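Long-range contact in uncharacterized egV family protein COG1307 (Ruminococcus gnavus, PDB 3JR7), which is of unknown function but belongs to the DegV family, whose members are generally thought to bind lipids such as fatty acids: residues H132-R137 and E165-Y170. Sequence-based numbering, arbitrary orientation.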
ATOM      1  N   HIS A 132     -10.199  14.638  -4.562  1.00 19.60           N
ATOM      2  CA  HIS A 132      -8.882  14.812  -3.973  1.00 18.96           C
ATOM      3  C   HIS A 132      -8.078  13.545  -4.098  1.00 18.98           C
ATOM      4  O   HIS A 132      -8.543  12.458  -3.723  1.00 19.41           O
ATOM      5  CB  HIS A 132      -8.945  15.247  -2.499  1.00 19.24           C
ATOM      6  CG  HIS A 132      -7.597  15.558  -1.941  1.00 20.78           C
ATOM      7  ND1 HIS A 132      -6.995  16.781  -2.121  1.00 21.86           N
ATOM      8  CD2 HIS A 132      -6.671  14.766  -1.342  1.00 21.81           C
ATOM      9  CE1 HIS A 132      -5.782  16.750  -1.585  1.00 22.56           C
ATOM     10  NE2 HIS A 132      -5.563  15.537  -1.111  1.00 21.79           N
ATOM     11  N   VAL A 133      -6.854  13.678  -4.620  1.00 19.71           N
ATOM     12  CA  VAL A 133      -5.931  12.564  -4.757  1.00 18.83           C
ATOM     13  C   VAL A 133      -4.890  12.600  -3.577  1.00 19.68           C
ATOM     14  O   VAL A 133      -4.144  13.588  -3.438  1.00 20.96           O
ATOM     15  CB  VAL A 133      -5.193  12.607  -6.096  1.00 18.30           C
ATOM     16  CG1 VAL A 133      -4.263  11.407  -6.208  1.00 16.83           C
ATOM     17  CG2 VAL A 133      -6.196  12.609  -7.270  1.00 19.05           C
ATOM     18  N   PHE A 134      -4.864  11.550  -2.751  1.00 18.58           N
ATOM     19  CA  PHE A 134      -3.900  11.424  -1.651  1.00 19.40           C
ATOM     20  C   PHE A 134      -2.690  10.599  -2.161  1.00 19.31           C
ATOM     21  O   PHE A 134      -2.822   9.462  -2.600  1.00 19.23           O
ATOM     22  CB  PHE A 134      -4.503  10.723  -0.432  1.00 19.69           C
ATOM     23  CG  PHE A 134      -5.652  11.426   0.203  1.00 20.37           C
ATOM     24  CD1 PHE A 134      -5.442  12.496   1.059  1.00 22.16           C
ATOM     25  CD2 PHE A 134      -6.946  10.987  -0.012  1.00 21.14           C
ATOM     26  CE1 PHE A 134      -6.522  13.164   1.646  1.00 21.13           C
ATOM     27  CE2 PHE A 134      -8.018  11.619   0.564  1.00 22.72           C
ATOM     28  CZ  PHE A 134      -7.821  12.710   1.394  1.00 22.61           C
ATOM     29  N   ASN A 135      -1.523  11.206  -2.181  1.00 20.04           N
ATOM     30  CA  ASN A 135      -0.289  10.481  -2.398  1.00 19.18           C
ATOM     31  C   ASN A 135      -0.020   9.801  -1.064  1.00 19.34           C
ATOM     32  O   ASN A 135       0.318  10.467  -0.112  1.00 20.26           O
ATOM     33  CB  ASN A 135       0.821  11.498  -2.708  1.00 19.75           C
ATOM     34  CG  ASN A 135       2.209  10.911  -2.680  1.00 19.46           C
ATOM     35  OD1 ASN A 135       2.384   9.697  -2.594  1.00 20.20           O
ATOM     36  ND2 ASN A 135       3.220  11.784  -2.776  1.00 18.49           N
ATOM     37  N   SER A 136      -0.110   8.482  -0.992  1.00 18.80           N
ATOM     38  CA  SER A 136       0.098   7.780   0.270  1.00 17.99           C
ATOM     39  C   SER A 136       1.503   7.903   0.823  1.00 18.35           C
ATOM     40  O   SER A 136       1.639   7.720   1.959  1.00 17.93           O
ATOM     41  CB  SER A 136      -0.191   6.279   0.157  1.00 18.49           C
ATOM     42  OG  SER A 136       0.747   5.618  -0.661  1.00 17.27           O
ATOM     43  N   ARG A 137       2.519   8.190   0.004  1.00 18.62           N
ATOM     44  CA  ARG A 137       3.930   8.070   0.370  1.00 19.19           C
ATOM     45  C   ARG A 137       4.275   6.669   0.912  1.00 19.63           C
ATOM     46  O   ARG A 137       5.150   6.515   1.769  1.00 20.14           O
ATOM     47  CB  ARG A 137       4.318   9.194   1.330  1.00 21.31           C
ATOM     48  CG  ARG A 137       4.209  10.626   0.627  1.00 24.04           C
ATOM     49  CD  ARG A 137       3.893  11.777   1.599  1.00 30.75           C
ATOM     50  NE  ARG A 137       3.634  13.010   0.849  1.00 34.77           N
ATOM     51  CZ  ARG A 137       2.428  13.486   0.431  1.00 38.46           C
ATOM     52  NH1 ARG A 137       1.237  12.908   0.717  1.00 33.28           N
ATOM     53  NH2 ARG A 137       2.404  14.637  -0.283  1.00 42.75           N
ATOM     54  N   GLU A 165      -7.843  17.499   5.071  1.00 21.87           N
ATOM     55  CA  GLU A 165      -6.862  17.882   6.078  1.00 21.59           C
ATOM     56  C   GLU A 165      -6.542  16.745   7.049  1.00 21.41           C
ATOM     57  O   GLU A 165      -5.353  16.507   7.342  1.00 20.41           O
ATOM     58  CB  GLU A 165      -7.301  19.145   6.827  1.00 22.68           C
ATOM     59  CG  GLU A 165      -6.342  19.569   7.958  1.00 24.57           C
ATOM     60  CD  GLU A 165      -6.721  20.899   8.640  1.00 28.28           C
ATOM     61  OE1 GLU A 165      -7.911  21.225   8.645  1.00 30.15           O
ATOM     62  OE2 GLU A 165      -5.844  21.571   9.220  1.00 29.19           O
ATOM     63  N   SER A 166      -7.563  16.065   7.585  1.00 22.13           N
ATOM     64  CA  SER A 166      -7.333  15.011   8.594  1.00 23.33           C
ATOM     65  C   SER A 166      -6.552  13.845   8.018  1.00 22.87           C
ATOM     66  O   SER A 166      -5.682  13.266   8.691  1.00 22.38           O
ATOM     67  CB  SER A 166      -8.626  14.469   9.219  1.00 24.20           C
ATOM     68  OG  SER A 166      -9.330  15.547   9.798  1.00 28.50           O
ATOM     69  N   VAL A 167      -6.849  13.509   6.766  1.00 22.80           N
ATOM     70  CA  VAL A 167      -6.190  12.389   6.129  1.00 22.08           C
ATOM     71  C   VAL A 167      -4.761  12.729   5.738  1.00 22.45           C
ATOM     72  O   VAL A 167      -3.885  11.900   5.893  1.00 21.87           O
ATOM     73  CB  VAL A 167      -6.996  11.882   4.929  1.00 22.07           C
ATOM     74  CG1 VAL A 167      -6.185  10.858   4.138  1.00 21.35           C
ATOM     75  CG2 VAL A 167      -8.366  11.295   5.431  1.00 20.48           C
ATOM     76  N   GLU A 168      -4.522  13.933   5.213  1.00 23.14           N
ATOM     77  CA  GLU A 168      -3.161  14.358   4.942  1.00 24.50           C
ATOM     78  C   GLU A 168      -2.325  14.350   6.227  1.00 24.65           C
ATOM     79  O   GLU A 168      -1.150  13.978   6.172  1.00 25.10           O
ATOM     80  CB  GLU A 168      -3.078  15.704   4.187  1.00 24.51           C
ATOM     81  CG  GLU A 168      -3.625  15.657   2.747  1.00 28.62           C
ATOM     82  CD  GLU A 168      -2.699  14.946   1.690  1.00 34.62           C
ATOM     83  OE1 GLU A 168      -1.563  14.493   2.111  1.00 35.97           O
ATOM     84  OE2 GLU A 168      -3.108  14.895   0.448  1.00 32.72           O
ATOM     85  N   CYS A 169      -2.918  14.723   7.365  1.00 24.41           N
ATOM     86  CA  CYS A 169      -2.222  14.641   8.656  1.00 25.61           C
ATOM     87  C   CYS A 169      -1.892  13.172   8.975  1.00 24.72           C
ATOM     88  O   CYS A 169      -0.763  12.832   9.318  1.00 24.86           O
ATOM     89  CB  CYS A 169      -3.064  15.247   9.798  1.00 25.58           C
ATOM     90  SG  CYS A 169      -2.371  14.929  11.482  1.00 31.85           S
ATOM     91  N   TYR A 170      -2.887  12.316   8.862  1.00 23.51           N
ATOM     92  CA  TYR A 170      -2.651  10.897   9.055  1.00 23.09           C
ATOM     93  C   TYR A 170      -1.490  10.376   8.180  1.00 22.74           C
ATOM     94  O   TYR A 170      -0.622   9.627   8.677  1.00 23.68           O
ATOM     95  CB  TYR A 170      -3.931  10.068   8.826  1.00 23.13           C
ATOM     96  CG  TYR A 170      -3.613   8.577   8.916  1.00 24.26           C
ATOM     97  CD1 TYR A 170      -3.143   8.032  10.108  1.00 25.57           C
ATOM     98  CD2 TYR A 170      -3.714   7.740   7.814  1.00 23.82           C
ATOM     99  CE1 TYR A 170      -2.783   6.694  10.198  1.00 25.44           C
ATOM    100  CE2 TYR A 170      -3.386   6.386   7.904  1.00 22.65           C
ATOM    101  CZ  TYR A 170      -2.907   5.880   9.097  1.00 24.09           C
ATOM    102  OH  TYR A 170      -2.527   4.564   9.206  1.00 24.93           O
TER
HETATM  103  O   HOH W   1      -1.415  13.874  -1.464  1.00 29.32           O
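E168 reaches from the helix to H132, F134 and R137. E168 OE2 accepts a nearly straight hydrogen bond from H132 NE2 at 3.0 Å (170°). The oxygen lies at the imidazole edge, near the ring plane, and uses its anti lone pair. Ring and carboxylate planes stand almost perpendicular, 85° apart. The other oxygen, E168 OE1, makes a long salt bridge to R137 NH1 at 3.5 Å. E168 bends at chi2 (-75°), which turns CD back toward the strand. V167 meets F134 differently. V167 CG1 sits over one ring face, 3.6 Å from the F134 centroid, as a CH-pi contact. H132 CD2 lies over the opposite face, so the phenyl ring is sandwiched. E168 CG closes in at the ring edge. An alanine in place of E168 would probably leave H132 NE2 and the R137 guanidinium without their carboxylate partner and, with CG and the carboxylate gone, open a gap beside the F134 ring.

Strands 98-103 and 130-135 are parallel neighbours joined through helix 111-126, a beta-alpha-beta crossover. V133 points away from helix 160-173 and packs on helix 111-126, so the two helices lie on opposite faces of the sheet. Strand 132-135 and helix 165-170 run nearly parallel, and their axes come within 9.5 Å. Helix 141-155 lies beside this layer, where I146 touches V167.

A water also holds E168. It donates to E168 OE2 at 2.8 Å and accepts from N135 N at 2.8 Å. Farther out, N135 OD1 accepts from R137 N at 3.0 Å in an Asx turn, and also from A106 N. N135 ND2 lies over one face of the R137 guanidinium. R137 also belongs to the pocket that holds the polyether ligand.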